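Long-range contacts in 49 protein (Murid herpesvirus 4, PDB 6A4V), which probably interacts with the host poly(ADP-ribose) polymerase 1 and thereby facilitates replication of this gammaherpesvirus: residues D37-P42 with F189-N194; H59-A64 with E258-S263; S111-I116 with V140-C145; C167-V172 with G216-V221; S182-K187 with V224-L229. One frame throughout, in Å; residues are numbered along the deposited sequence.

Contact 1 (D37-P42 with F189-N194); sequences DEFYYP and FSYMYN
The carbonyl oxygen of Met192 takes two amide donors from consecutive residues, Tyr40 N at 2.7 Å and, weakly, Tyr41 N at 3.4 Å. This is the signature of a classic beta bulge: Tyr40 and Tyr41 both face Met192, and the antiparallel register slips by one between the Phe39-Tyr193 and Tyr41-Met192 pairs. The return bond, Met192 N to Tyr41 O at 3.1 Å, is nearly straight, with 166° at the hydrogen. Beyond the bulge, Asn194 holds Glu38 twice. Its backbone N reaches Glu38 O, while Asn194 ND2 donates to Glu38 OE2 at 2.8 Å from above the carboxylate plane, the two flat groups standing 77° apart. Asn194 OD1 turns instead to Thr197 of helix 195-203, whose N-cap Asn194 is. The rings of Phe39, Tyr191 and Tyr193 form an aromatic cluster. Phe39 turns its edge to the Tyr191 face in an offset edge-to-face pair, and lies nearly parallel to Tyr193 but slid so far that the rings barely overlap. Tyr40 and Tyr41 touch helix 238-262, and Met192 packs on Phe230 and Cys233 of helix 213-235, so this short pairing is packed between helices. The Tyr41 ring lies with one face over Met192 N, chi1 of 56° swinging it back across the partner strand, and Tyr41 OH donates to Phe189 O at 3.0 Å.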
# COMPACT_ATOMS: atom_id res chain seq x y z
N ASP B 37 -13.78 9.04 2.58
CA ASP B 37 -12.45 8.87 1.89
C ASP B 37 -12.39 7.56 1.08
O ASP B 37 -13.25 7.33 0.25
CB ASP B 37 -11.29 8.94 2.89
CG ASP B 37 -10.96 10.35 3.31
OD1 ASP B 37 -10.72 11.18 2.41
OD2 ASP B 37 -10.96 10.61 4.53
N GLU B 38 -11.41 6.70 1.38
CA GLU B 38 -10.90 5.61 0.54
C GLU B 38 -11.87 4.41 0.52
O GLU B 38 -12.49 4.06 1.49
CB GLU B 38 -9.57 5.05 1.07
CG GLU B 38 -8.41 6.02 1.16
CD GLU B 38 -7.37 5.65 2.21
OE1 GLU B 38 -6.85 6.56 2.90
OE2 GLU B 38 -7.07 4.44 2.35
N PHE B 39 -11.85 3.70 -0.59
CA PHE B 39 -12.79 2.65 -0.84
C PHE B 39 -12.10 1.31 -0.70
O PHE B 39 -10.91 1.15 -0.97
CB PHE B 39 -13.43 2.83 -2.20
CG PHE B 39 -14.43 3.95 -2.26
CD1 PHE B 39 -15.70 3.81 -1.71
CD2 PHE B 39 -14.11 5.15 -2.88
CE1 PHE B 39 -16.59 4.86 -1.71
CE2 PHE B 39 -15.04 6.19 -2.94
CZ PHE B 39 -16.29 6.02 -2.38
N TYR B 40 -12.86 0.39 -0.13
CA TYR B 40 -12.49 -0.99 -0.19
C TYR B 40 -12.58 -1.34 -1.68
O TYR B 40 -11.71 -1.97 -2.21
CB TYR B 40 -13.40 -1.80 0.75
CG TYR B 40 -12.94 -3.20 1.09
CD1 TYR B 40 -11.71 -3.41 1.67
CD2 TYR B 40 -13.81 -4.28 1.00
CE1 TYR B 40 -11.27 -4.69 1.98
CE2 TYR B 40 -13.42 -5.56 1.36
CZ TYR B 40 -12.14 -5.76 1.84
OH TYR B 40 -11.70 -7.01 2.11
N TYR B 41 -13.67 -0.90 -2.31
CA TYR B 41 -13.74 -0.78 -3.73
C TYR B 41 -14.73 0.32 -4.06
O TYR B 41 -15.73 0.47 -3.37
CB TYR B 41 -14.19 -2.11 -4.39
CG TYR B 41 -15.50 -2.69 -3.90
CD1 TYR B 41 -16.69 -2.39 -4.56
CD2 TYR B 41 -15.54 -3.58 -2.84
CE1 TYR B 41 -17.90 -2.90 -4.12
CE2 TYR B 41 -16.74 -4.09 -2.37
CZ TYR B 41 -17.92 -3.75 -3.04
OH TYR B 41 -19.10 -4.25 -2.66
N PRO B 42 -14.52 1.00 -5.20
CA PRO B 42 -15.47 1.97 -5.74
C PRO B 42 -16.55 1.31 -6.60
O PRO B 42 -16.39 0.13 -7.05
CB PRO B 42 -14.50 2.80 -6.60
CG PRO B 42 -13.58 1.78 -7.19
CD PRO B 42 -13.37 0.76 -6.11
N PHE B 189 -24.17 -2.51 -1.62
CA PHE B 189 -22.81 -2.91 -1.89
C PHE B 189 -22.34 -2.42 -3.26
O PHE B 189 -21.58 -3.10 -3.93
CB PHE B 189 -22.68 -4.43 -1.74
CG PHE B 189 -22.89 -4.86 -0.31
CD1 PHE B 189 -24.16 -5.01 0.22
CD2 PHE B 189 -21.79 -5.01 0.53
CE1 PHE B 189 -24.32 -5.39 1.55
CE2 PHE B 189 -21.95 -5.38 1.85
CZ PHE B 189 -23.21 -5.56 2.36
N SER B 190 -22.77 -1.22 -3.65
CA SER B 190 -22.27 -0.65 -4.92
C SER B 190 -20.77 -0.39 -4.77
O SER B 190 -20.03 -0.62 -5.75
CB SER B 190 -22.98 0.60 -5.28
OG SER B 190 -24.36 0.33 -5.47
N TYR B 191 -20.41 0.14 -3.56
CA TYR B 191 -19.07 0.49 -3.07
C TYR B 191 -18.96 -0.03 -1.65
O TYR B 191 -19.96 -0.46 -1.08
CB TYR B 191 -18.82 1.99 -3.12
CG TYR B 191 -19.90 2.85 -2.51
CD1 TYR B 191 -20.93 3.37 -3.26
CD2 TYR B 191 -19.89 3.12 -1.17
CE1 TYR B 191 -21.91 4.18 -2.71
CE2 TYR B 191 -20.87 3.91 -0.58
CZ TYR B 191 -21.88 4.44 -1.35
OH TYR B 191 -22.81 5.22 -0.74
N MET B 192 -17.73 -0.05 -1.12
CA MET B 192 -17.44 -0.30 0.25
C MET B 192 -16.34 0.67 0.67
O MET B 192 -15.45 0.96 -0.10
CB MET B 192 -16.98 -1.73 0.54
CG MET B 192 -18.04 -2.65 1.13
SD MET B 192 -18.62 -2.26 2.79
CE MET B 192 -17.94 -3.59 3.76
N TYR B 193 -16.46 1.21 1.88
CA TYR B 193 -15.36 1.95 2.44
C TYR B 193 -14.37 0.96 3.03
O TYR B 193 -14.73 -0.15 3.39
CB TYR B 193 -15.88 2.96 3.47
CG TYR B 193 -16.59 4.10 2.81
CD1 TYR B 193 -15.85 5.10 2.20
CD2 TYR B 193 -17.97 4.23 2.82
CE1 TYR B 193 -16.46 6.15 1.55
CE2 TYR B 193 -18.59 5.29 2.18
CZ TYR B 193 -17.83 6.26 1.55
OH TYR B 193 -18.37 7.31 0.87
N ASN B 194 -13.11 1.35 3.11
CA ASN B 194 -12.08 0.51 3.75
C ASN B 194 -12.03 0.78 5.27
O ASN B 194 -12.59 1.73 5.82
CB ASN B 194 -10.73 0.77 3.09
CG ASN B 194 -10.24 2.18 3.34
OD1 ASN B 194 -10.87 2.96 4.07
ND2 ASN B 194 -9.10 2.50 2.79

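Contact 2 (H59-A64 with E258-S263); sequences HNRVSA and EAIVES
Val62 and Ile260 point past one another from opposing helices, and the closest approach between the segments is methyl to methyl, Val62 CG2 to Ile260 CG2 at 3.6 Å. Val261 meets the same valine differently: the two side chains lie roughly perpendicular, with Val62 CG1 3.9 Å from Val261 CG2. Both Val62 branches therefore take part, and Val62 CG2, lying 4.0 Å from Val261 CG2 as well, fits between the two neighbours on the opposing helix. Arg61 supplies the third element. Its chain bends at chi2 and chi3 (-149° and -52°), and the guanidinium lies across Ile260 with CG1 of the isoleucine over one face, toward the rim, Arg61 CZ to Ile260 CG1 measuring 4.0 Å. Ser263 OG stands near the guanidinium edge, 4.1 Å from Arg61 NH2, too far to count as a bond. Arg61, Ile260 and Ser263 also touch a crystal neighbour, so packing in the lattice may influence this placement. The contact is apolar at its middle and lies at the surface, burying a modest 226 Å² in all. It brings the first turn of helix 61-85 against the last turn of helix 238-262, while Val261 also packs on Val275 and Leu279 of helix 274-289 and Ala64 touches Ile54 of helix 44-57.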
# COMPACT_ATOMS: atom_id res chain seq x y z
N HIS B 59 -8.61 16.81 -24.71
CA HIS B 59 -8.58 17.28 -26.08
C HIS B 59 -8.60 16.05 -27.01
O HIS B 59 -9.50 15.89 -27.87
CB HIS B 59 -7.39 18.25 -26.27
CG HIS B 59 -7.10 19.10 -25.06
ND1 HIS B 59 -7.84 20.23 -24.74
CD2 HIS B 59 -6.16 18.99 -24.10
CE1 HIS B 59 -7.37 20.78 -23.64
NE2 HIS B 59 -6.33 20.03 -23.22
N ASN B 60 -7.62 15.16 -26.77
CA ASN B 60 -7.37 14.00 -27.60
C ASN B 60 -8.10 12.79 -27.05
O ASN B 60 -8.22 12.63 -25.85
CB ASN B 60 -5.91 13.54 -27.59
CG ASN B 60 -5.06 14.30 -28.56
OD1 ASN B 60 -5.56 15.11 -29.33
ND2 ASN B 60 -3.76 14.04 -28.53
N ARG B 61 -8.49 11.92 -27.98
CA ARG B 61 -8.96 10.60 -27.68
C ARG B 61 -7.83 9.80 -27.02
O ARG B 61 -8.14 8.98 -26.22
CB ARG B 61 -9.46 9.89 -28.94
CG ARG B 61 -10.82 10.39 -29.43
CD ARG B 61 -11.65 9.32 -30.11
NE ARG B 61 -10.87 8.66 -31.16
CZ ARG B 61 -11.12 7.45 -31.65
NH1 ARG B 61 -12.05 6.71 -31.07
NH2 ARG B 61 -10.45 7.01 -32.71
N VAL B 62 -6.55 10.03 -27.40
CA VAL B 62 -5.42 9.28 -26.81
C VAL B 62 -5.24 9.72 -25.35
O VAL B 62 -5.30 8.87 -24.42
CB VAL B 62 -4.10 9.41 -27.61
CG1 VAL B 62 -3.00 8.59 -26.96
CG2 VAL B 62 -4.25 8.92 -29.04
N SER B 63 -5.06 11.03 -25.15
CA SER B 63 -5.00 11.67 -23.86
C SER B 63 -6.08 11.16 -22.91
O SER B 63 -5.80 10.86 -21.79
CB SER B 63 -5.13 13.12 -24.01
OG SER B 63 -4.05 13.65 -24.75
N ALA B 64 -7.31 11.09 -23.38
CA ALA B 64 -8.39 10.66 -22.53
C ALA B 64 -8.18 9.20 -22.12
O ALA B 64 -8.20 8.84 -20.94
CB ALA B 64 -9.69 10.89 -23.26
N GLU B 258 -4.41 1.02 -27.94
CA GLU B 258 -3.53 0.56 -29.02
C GLU B 258 -4.20 0.81 -30.39
O GLU B 258 -3.55 1.16 -31.37
CB GLU B 258 -3.21 -0.94 -28.95
CG GLU B 258 -2.48 -1.44 -27.74
CD GLU B 258 -2.21 -2.93 -27.80
OE1 GLU B 258 -3.12 -3.68 -28.27
OE2 GLU B 258 -1.10 -3.35 -27.40
N ALA B 259 -5.52 0.62 -30.47
CA ALA B 259 -6.18 0.78 -31.75
C ALA B 259 -6.15 2.25 -32.14
O ALA B 259 -5.53 2.61 -33.17
CB ALA B 259 -7.58 0.23 -31.70
N ILE B 260 -6.80 3.04 -31.29
CA ILE B 260 -6.83 4.48 -31.33
C ILE B 260 -5.50 5.05 -31.80
O ILE B 260 -5.48 5.99 -32.58
CB ILE B 260 -7.22 5.01 -29.93
CG1 ILE B 260 -8.73 4.92 -29.73
CG2 ILE B 260 -6.71 6.41 -29.68
CD1 ILE B 260 -9.20 5.50 -28.42
N VAL B 261 -4.40 4.58 -31.22
CA VAL B 261 -3.11 5.23 -31.45
C VAL B 261 -2.75 4.98 -32.91
O VAL B 261 -2.29 5.91 -33.59
CB VAL B 261 -2.03 4.77 -30.45
CG1 VAL B 261 -0.59 4.96 -30.97
CG2 VAL B 261 -2.20 5.51 -29.14
N GLU B 262 -3.06 3.76 -33.38
CA GLU B 262 -2.66 3.24 -34.66
C GLU B 262 -3.49 3.87 -35.78
O GLU B 262 -2.99 4.04 -36.88
CB GLU B 262 -2.83 1.73 -34.73
CG GLU B 262 -2.08 1.12 -35.89
CD GLU B 262 -2.21 -0.39 -35.95
OE1 GLU B 262 -2.64 -0.89 -37.02
OE2 GLU B 262 -1.93 -1.05 -34.92
N SER B 263 -4.75 4.22 -35.49
CA SER B 263 -5.62 4.87 -36.44
C SER B 263 -5.42 6.40 -36.41
O SER B 263 -6.39 7.14 -36.60
CB SER B 263 -7.04 4.50 -36.17
OG SER B 263 -7.63 5.33 -35.18

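Contact 3 (S111-I116 with V140-C145); sequences SKFQRI and VNLLGC
With CG of Phe113 trans to its own backbone N (chi1 -152°) and CG of Leu142 trans to its carbonyl carbon, ring and branched chain meet nearly perpendicular. They belong to an antiparallel helix pair, the axes of 111-116 and 140-145 running at 170° and 9.7 Å apart at closest approach. Leu142 CD2 stands 3.7 Å from the centroid of the Phe113 ring and only 4° off its normal, a CH-pi contact centred on the face; its nearly equal distances to the six ring carbons confirm the centring. The edge of the same ring is met in plane by Cys145 CB, 4.0 Å from Phe113 CD2. One helical turn along from Phe113, Ile116 lies against Leu142 on the other side from the ring, so Leu142 is held between a ring face and an aliphatic branch. The margin is more polar: the Lys112 chain reaches past Cys145 toward Asn141, whose ND2 is bonded to Ile137 O in its own helix. On the inner side, Leu142 rests also on Leu220 and Phe113 on Leu213, both of helix 213-235. Leu142 CD2 is the shared atom of the interface, lying 3.6 Å from Ile116 CG2 as well as over the ring.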
# COMPACT_ATOMS: atom_id res chain seq x y z
N SER B 111 -24.50 -6.83 37.01
CA SER B 111 -24.09 -8.18 36.65
C SER B 111 -24.85 -8.71 35.41
O SER B 111 -24.41 -9.68 34.77
CB SER B 111 -24.24 -9.11 37.83
OG SER B 111 -24.47 -10.45 37.40
N LYS B 112 -26.02 -8.16 35.07
CA LYS B 112 -26.66 -8.63 33.84
C LYS B 112 -25.77 -8.14 32.69
O LYS B 112 -25.23 -8.96 31.94
CB LYS B 112 -28.12 -8.19 33.69
CG LYS B 112 -28.95 -9.08 32.76
CD LYS B 112 -30.18 -8.41 32.14
CE LYS B 112 -30.96 -9.34 31.23
NZ LYS B 112 -31.59 -8.63 30.09
N PHE B 113 -25.56 -6.82 32.62
CA PHE B 113 -24.60 -6.18 31.68
C PHE B 113 -23.32 -7.00 31.57
O PHE B 113 -22.81 -7.25 30.48
CB PHE B 113 -24.25 -4.78 32.16
CG PHE B 113 -23.85 -3.80 31.09
CD1 PHE B 113 -22.52 -3.68 30.71
CD2 PHE B 113 -24.78 -2.94 30.54
CE1 PHE B 113 -22.16 -2.77 29.74
CE2 PHE B 113 -24.41 -2.01 29.58
CZ PHE B 113 -23.10 -1.93 29.17
N GLN B 114 -22.82 -7.49 32.70
CA GLN B 114 -21.61 -8.28 32.65
C GLN B 114 -21.89 -9.56 31.86
O GLN B 114 -21.12 -9.91 30.98
CB GLN B 114 -21.01 -8.54 34.04
CG GLN B 114 -19.68 -9.31 34.02
CD GLN B 114 -18.60 -8.70 33.14
OE1 GLN B 114 -18.41 -7.48 33.09
NE2 GLN B 114 -17.89 -9.55 32.41
N ARG B 115 -23.00 -10.24 32.14
CA ARG B 115 -23.24 -11.65 31.62
C ARG B 115 -23.34 -11.68 30.08
O ARG B 115 -23.04 -12.70 29.44
CB ARG B 115 -24.49 -12.24 32.28
CG ARG B 115 -24.20 -13.45 33.16
CD ARG B 115 -25.45 -14.00 33.83
NE ARG B 115 -25.83 -13.27 35.04
CZ ARG B 115 -26.84 -12.40 35.15
NH1 ARG B 115 -27.55 -12.04 34.09
NH2 ARG B 115 -27.13 -11.87 36.32
N ILE B 116 -23.77 -10.56 29.50
CA ILE B 116 -24.03 -10.37 28.12
C ILE B 116 -22.67 -10.14 27.43
O ILE B 116 -22.28 -10.91 26.53
CB ILE B 116 -25.02 -9.20 27.97
CG1 ILE B 116 -26.42 -9.49 28.54
CG2 ILE B 116 -25.13 -8.77 26.54
CD1 ILE B 116 -27.34 -8.25 28.59
N VAL B 140 -28.48 -4.67 21.45
CA VAL B 140 -29.78 -4.19 21.82
C VAL B 140 -30.02 -4.43 23.31
O VAL B 140 -30.57 -3.55 24.01
CB VAL B 140 -30.89 -4.82 20.96
CG1 VAL B 140 -32.24 -4.34 21.42
CG2 VAL B 140 -30.71 -4.49 19.47
N ASN B 141 -29.58 -5.58 23.83
CA ASN B 141 -29.79 -5.85 25.24
C ASN B 141 -28.89 -5.08 26.21
O ASN B 141 -29.33 -4.88 27.38
CB ASN B 141 -29.66 -7.33 25.54
CG ASN B 141 -30.96 -8.02 25.23
OD1 ASN B 141 -31.71 -8.31 26.15
ND2 ASN B 141 -31.23 -8.29 23.95
N LEU B 142 -27.64 -4.75 25.82
CA LEU B 142 -26.83 -3.96 26.73
C LEU B 142 -27.51 -2.59 26.80
O LEU B 142 -27.65 -2.00 27.86
CB LEU B 142 -25.35 -3.85 26.31
CG LEU B 142 -24.55 -5.15 26.26
CD1 LEU B 142 -23.47 -5.08 25.21
CD2 LEU B 142 -23.94 -5.51 27.60
N LEU B 143 -27.96 -2.12 25.65
CA LEU B 143 -28.67 -0.85 25.54
C LEU B 143 -29.91 -0.83 26.46
O LEU B 143 -30.20 0.20 27.10
CB LEU B 143 -29.04 -0.61 24.08
CG LEU B 143 -27.89 -0.12 23.21
CD1 LEU B 143 -28.28 -0.08 21.74
CD2 LEU B 143 -27.42 1.26 23.67
N GLY B 144 -30.59 -1.98 26.57
CA GLY B 144 -31.86 -2.06 27.27
C GLY B 144 -31.69 -1.86 28.77
O GLY B 144 -32.56 -1.26 29.43
N CYS B 145 -30.56 -2.35 29.29
CA CYS B 145 -30.10 -2.04 30.62
C CYS B 145 -30.06 -0.50 30.84
O CYS B 145 -30.58 0.01 31.83
CB CYS B 145 -28.73 -2.67 30.87
SG CYS B 145 -28.72 -4.46 30.63

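Contact 4 (C167-V172 with G216-V221); sequences CFLTSV and GLNVLV
Asn218 and the backbone of Thr170 hold each other through a pair of hydrogen bonds made by one amide. Chi1 of -82° sets Asn218 CG trans to the carbonyl carbon, and the second torsion turns the amide so that its oxygen and nitrogen both look at the chain leaving helix 161-168. Asn218 OD1 takes Thr170 N at 2.8 Å, in the plane of the amide carbonyl and on a lone pair, with 162° at the hydrogen. Asn218 ND2 returns a bond to Thr170 O at 3.0 Å, almost as straight; Thr170 O lies near the Asn218 amide plane, while ND2 sits 39° above the plane of the Thr170 carbonyl. Occupying both polar atoms of a buried side chain in this way fixes the rotation of the amide. The result joins helix 213-235, within a mostly helical fold, to the non-helical link between helices 161-168 and 173-184, by side chain to main chain rather than by helix packing. Leu169 sends CD2 across the Asn218 side chain, 3.7 Å from Asn218 CB. The same Leu169 CD2 reaches Val221 CG1 at 4.0 Å, and Val221 CG2 comes up to Phe168 O. Thr170 puts OG1 between its backbone N and carbonyl carbon, where it bonds weakly to Ser214 OG.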
# COMPACT_ATOMS: atom_id res chain seq x y z
N CYS B 167 -31.47 3.60 14.49
CA CYS B 167 -32.33 3.34 15.65
C CYS B 167 -31.53 3.44 16.95
O CYS B 167 -31.90 4.18 17.86
CB CYS B 167 -32.93 1.94 15.64
SG CYS B 167 -34.16 1.74 14.35
N PHE B 168 -30.45 2.68 17.00
CA PHE B 168 -29.90 2.27 18.24
C PHE B 168 -28.75 3.20 18.65
O PHE B 168 -28.21 3.03 19.72
CB PHE B 168 -29.54 0.80 18.12
CG PHE B 168 -30.73 -0.11 17.98
CD1 PHE B 168 -31.79 -0.02 18.86
CD2 PHE B 168 -30.78 -1.10 17.01
CE1 PHE B 168 -32.88 -0.87 18.77
CE2 PHE B 168 -31.88 -1.95 16.91
CZ PHE B 168 -32.93 -1.83 17.79
N LEU B 169 -28.39 4.19 17.82
CA LEU B 169 -27.48 5.26 18.27
C LEU B 169 -28.25 6.25 19.16
O LEU B 169 -29.28 6.75 18.74
CB LEU B 169 -26.92 6.00 17.05
CG LEU B 169 -25.86 5.25 16.25
CD1 LEU B 169 -25.56 6.01 14.97
CD2 LEU B 169 -24.61 5.01 17.08
N THR B 170 -27.71 6.57 20.34
CA THR B 170 -28.39 7.51 21.26
C THR B 170 -27.69 8.87 21.29
O THR B 170 -26.52 8.97 21.63
CB THR B 170 -28.52 6.90 22.66
OG1 THR B 170 -27.24 6.87 23.29
CG2 THR B 170 -29.13 5.51 22.62
N SER B 171 -28.46 9.91 20.93
CA SER B 171 -28.10 11.35 21.03
C SER B 171 -26.75 11.61 20.35
O SER B 171 -25.69 11.60 21.00
CB SER B 171 -28.14 11.85 22.47
OG SER B 171 -27.03 11.38 23.23
N VAL B 172 -26.80 11.83 19.03
CA VAL B 172 -25.57 12.01 18.26
C VAL B 172 -25.69 13.17 17.24
O VAL B 172 -24.73 13.40 16.50
CB VAL B 172 -25.17 10.68 17.59
CG1 VAL B 172 -25.14 9.53 18.59
CG2 VAL B 172 -26.07 10.33 16.43
N GLY B 216 -19.62 4.72 24.59
CA GLY B 216 -19.12 3.33 24.49
C GLY B 216 -20.17 2.35 23.94
O GLY B 216 -19.83 1.23 23.54
N LEU B 217 -21.45 2.73 23.90
CA LEU B 217 -22.46 1.86 23.28
C LEU B 217 -22.72 2.29 21.85
O LEU B 217 -22.81 1.44 20.98
CB LEU B 217 -23.73 1.82 24.14
CG LEU B 217 -23.56 1.00 25.42
CD1 LEU B 217 -24.89 0.74 26.09
CD2 LEU B 217 -22.87 -0.32 25.17
N ASN B 218 -22.79 3.60 21.60
CA ASN B 218 -22.79 4.11 20.24
C ASN B 218 -21.67 3.45 19.41
O ASN B 218 -21.86 3.06 18.27
CB ASN B 218 -22.72 5.64 20.25
CG ASN B 218 -24.07 6.29 20.47
OD1 ASN B 218 -25.09 5.60 20.56
ND2 ASN B 218 -24.10 7.61 20.56
N VAL B 219 -20.48 3.32 20.01
CA VAL B 219 -19.32 2.80 19.34
C VAL B 219 -19.49 1.29 19.13
O VAL B 219 -19.08 0.74 18.12
CB VAL B 219 -18.05 3.10 20.18
CG1 VAL B 219 -16.90 2.14 19.90
CG2 VAL B 219 -17.59 4.53 19.99
N LEU B 220 -20.02 0.60 20.14
CA LEU B 220 -20.27 -0.84 19.98
C LEU B 220 -21.19 -1.07 18.80
O LEU B 220 -21.05 -2.02 18.03
CB LEU B 220 -20.95 -1.41 21.21
CG LEU B 220 -21.27 -2.90 21.07
CD1 LEU B 220 -20.04 -3.67 20.60
CD2 LEU B 220 -21.76 -3.46 22.39
N VAL B 221 -22.18 -0.19 18.70
CA VAL B 221 -23.20 -0.32 17.75
C VAL B 221 -22.56 -0.22 16.39
O VAL B 221 -22.89 -0.98 15.48
CB VAL B 221 -24.28 0.77 17.90
CG1 VAL B 221 -24.96 1.03 16.57
CG2 VAL B 221 -25.29 0.43 18.96

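Contact 5 (S182-K187 with V224-L229); sequences SMLDNK and VSVFKL
Leu184 and Leu229 carry the close part of this contact, crossing at a slant with CD2 of Leu184 4.0 Å from CD1 of Leu229. Leu229 CD1 comes nearer still to the backbone, 3.5 Å from Leu184 O at the end of helix 173-184. Leu184 CD2 also rests on Ser225 CB at 4.0 Å, one turn earlier on helix 213-235, so its branched end lies across successive turns of that helix; Val226 CG2 is the more distant flank, 4.3 Å from Leu184 CD2. Packing is thinner past the helix end, where Asp185 leaves helical geometry. There Asn186 faces Leu229, Asn186 ND2 standing 3.9 Å from Leu229 CD2, and Lys187 beyond it is exposed and takes no part. The five touching residues are all buried, yet the two segments hide just 213 Å² from each other, and other helices also cover these side chains: Leu184 packs on His162 of helix 161-168 and Val226 on Phe198 of helix 195-203. Ser225 OG bonds to Val221 O and Asn186 OD1 to Phe189 N. Cohesion between these segments therefore rests on aliphatic packing, while those two oxygens serve local turns of their own chain.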
# COMPACT_ATOMS: atom_id res chain seq x y z
N SER B 182 -24.08 7.45 5.17
CA SER B 182 -23.37 7.51 3.86
C SER B 182 -22.28 6.43 3.78
O SER B 182 -22.04 5.87 2.68
CB SER B 182 -22.80 8.88 3.59
OG SER B 182 -21.70 9.15 4.44
N MET B 183 -21.60 6.19 4.92
CA MET B 183 -20.64 5.07 5.11
C MET B 183 -21.43 3.77 4.98
O MET B 183 -21.19 2.94 4.05
CB MET B 183 -19.98 5.00 6.50
CG MET B 183 -19.39 6.27 7.06
SD MET B 183 -17.73 6.53 6.46
CE MET B 183 -16.94 4.96 6.82
N LEU B 184 -22.37 3.63 5.93
CA LEU B 184 -23.08 2.37 6.21
C LEU B 184 -24.06 2.05 5.09
O LEU B 184 -24.19 0.90 4.73
CB LEU B 184 -23.77 2.43 7.58
CG LEU B 184 -22.84 2.27 8.78
CD1 LEU B 184 -23.60 2.46 10.09
CD2 LEU B 184 -22.13 0.91 8.76
N ASP B 185 -24.79 3.04 4.57
CA ASP B 185 -25.64 2.78 3.41
C ASP B 185 -24.77 2.91 2.17
O ASP B 185 -24.36 4.02 1.80
CB ASP B 185 -26.84 3.73 3.29
CG ASP B 185 -27.82 3.38 2.18
OD1 ASP B 185 -27.83 2.20 1.70
OD2 ASP B 185 -28.56 4.29 1.79
N ASN B 186 -24.47 1.75 1.58
CA ASN B 186 -23.52 1.68 0.51
C ASN B 186 -24.26 1.23 -0.73
O ASN B 186 -23.66 0.64 -1.65
CB ASN B 186 -22.34 0.78 0.87
CG ASN B 186 -22.78 -0.66 1.01
OD1 ASN B 186 -23.89 -0.99 0.61
ND2 ASN B 186 -21.92 -1.52 1.54
N LYS B 187 -25.57 1.54 -0.74
CA LYS B 187 -26.43 1.35 -1.85
C LYS B 187 -26.27 -0.08 -2.36
O LYS B 187 -25.81 -0.27 -3.49
CB LYS B 187 -26.11 2.37 -2.94
CG LYS B 187 -26.30 3.83 -2.52
CD LYS B 187 -26.21 4.80 -3.70
CE LYS B 187 -26.47 6.25 -3.34
NZ LYS B 187 -26.25 7.14 -4.51
N VAL B 224 -20.52 -3.04 15.38
CA VAL B 224 -21.27 -4.22 15.07
C VAL B 224 -21.78 -4.04 13.63
O VAL B 224 -21.75 -4.94 12.85
CB VAL B 224 -22.44 -4.46 16.05
CG1 VAL B 224 -23.58 -5.20 15.39
CG2 VAL B 224 -22.02 -5.21 17.29
N SER B 225 -22.32 -2.87 13.34
CA SER B 225 -22.84 -2.56 12.05
C SER B 225 -21.72 -2.77 11.01
O SER B 225 -21.94 -3.40 10.03
CB SER B 225 -23.39 -1.16 11.97
OG SER B 225 -24.15 -0.78 13.12
N VAL B 226 -20.56 -2.17 11.23
CA VAL B 226 -19.47 -2.30 10.32
C VAL B 226 -19.12 -3.78 10.18
O VAL B 226 -18.90 -4.26 9.09
CB VAL B 226 -18.21 -1.52 10.75
CG1 VAL B 226 -17.05 -1.89 9.85
CG2 VAL B 226 -18.44 -0.03 10.75
N PHE B 227 -19.05 -4.49 11.27
CA PHE B 227 -18.72 -5.92 11.14
C PHE B 227 -19.70 -6.67 10.23
O PHE B 227 -19.31 -7.70 9.57
CB PHE B 227 -18.71 -6.57 12.52
CG PHE B 227 -18.34 -8.02 12.53
CD1 PHE B 227 -17.04 -8.41 12.24
CD2 PHE B 227 -19.23 -8.99 12.95
CE1 PHE B 227 -16.70 -9.75 12.24
CE2 PHE B 227 -18.88 -10.34 12.97
CZ PHE B 227 -17.61 -10.72 12.62
N LYS B 228 -20.99 -6.30 10.30
CA LYS B 228 -22.03 -7.05 9.60
C LYS B 228 -21.86 -6.72 8.11
O LYS B 228 -21.89 -7.65 7.28
CB LYS B 228 -23.42 -6.82 10.21
CG LYS B 228 -24.64 -7.01 9.29
CD LYS B 228 -25.24 -8.42 9.30
CE LYS B 228 -26.66 -8.51 8.76
NZ LYS B 228 -27.68 -8.07 9.73
N LEU B 229 -21.52 -5.46 7.80
CA LEU B 229 -21.32 -5.09 6.42
C LEU B 229 -20.14 -5.90 5.85
O LEU B 229 -20.26 -6.51 4.77
CB LEU B 229 -21.04 -3.60 6.29
CG LEU B 229 -22.18 -2.64 5.96
CD1 LEU B 229 -21.56 -1.33 5.50
CD2 LEU B 229 -23.11 -3.12 4.86

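Overall arrangement
From the N terminus, contact 1 ties the loop before helix 44-57 to strand 192-193, near the centre of the chain. Contact 2 joins helix 61-85 to helix 238-262, crossing contact 1 and enclosing contacts 3, 4 and 5. Contact 3, a short closure between helices 111-126 and 131-146, is complete before contact 4 begins and also lies within contact 1. Contacts 4 and 5 cross each other and contact 1, and both end on helix 213-235, which links them. Contact 3 touches contact 4 through Leu143 and Leu217, and contact 5 touches contact 1 through Leu229 and Phe189. Contacts 2 and 3 lie on opposite sides of the chain's centre, about 64 Å apart between centres.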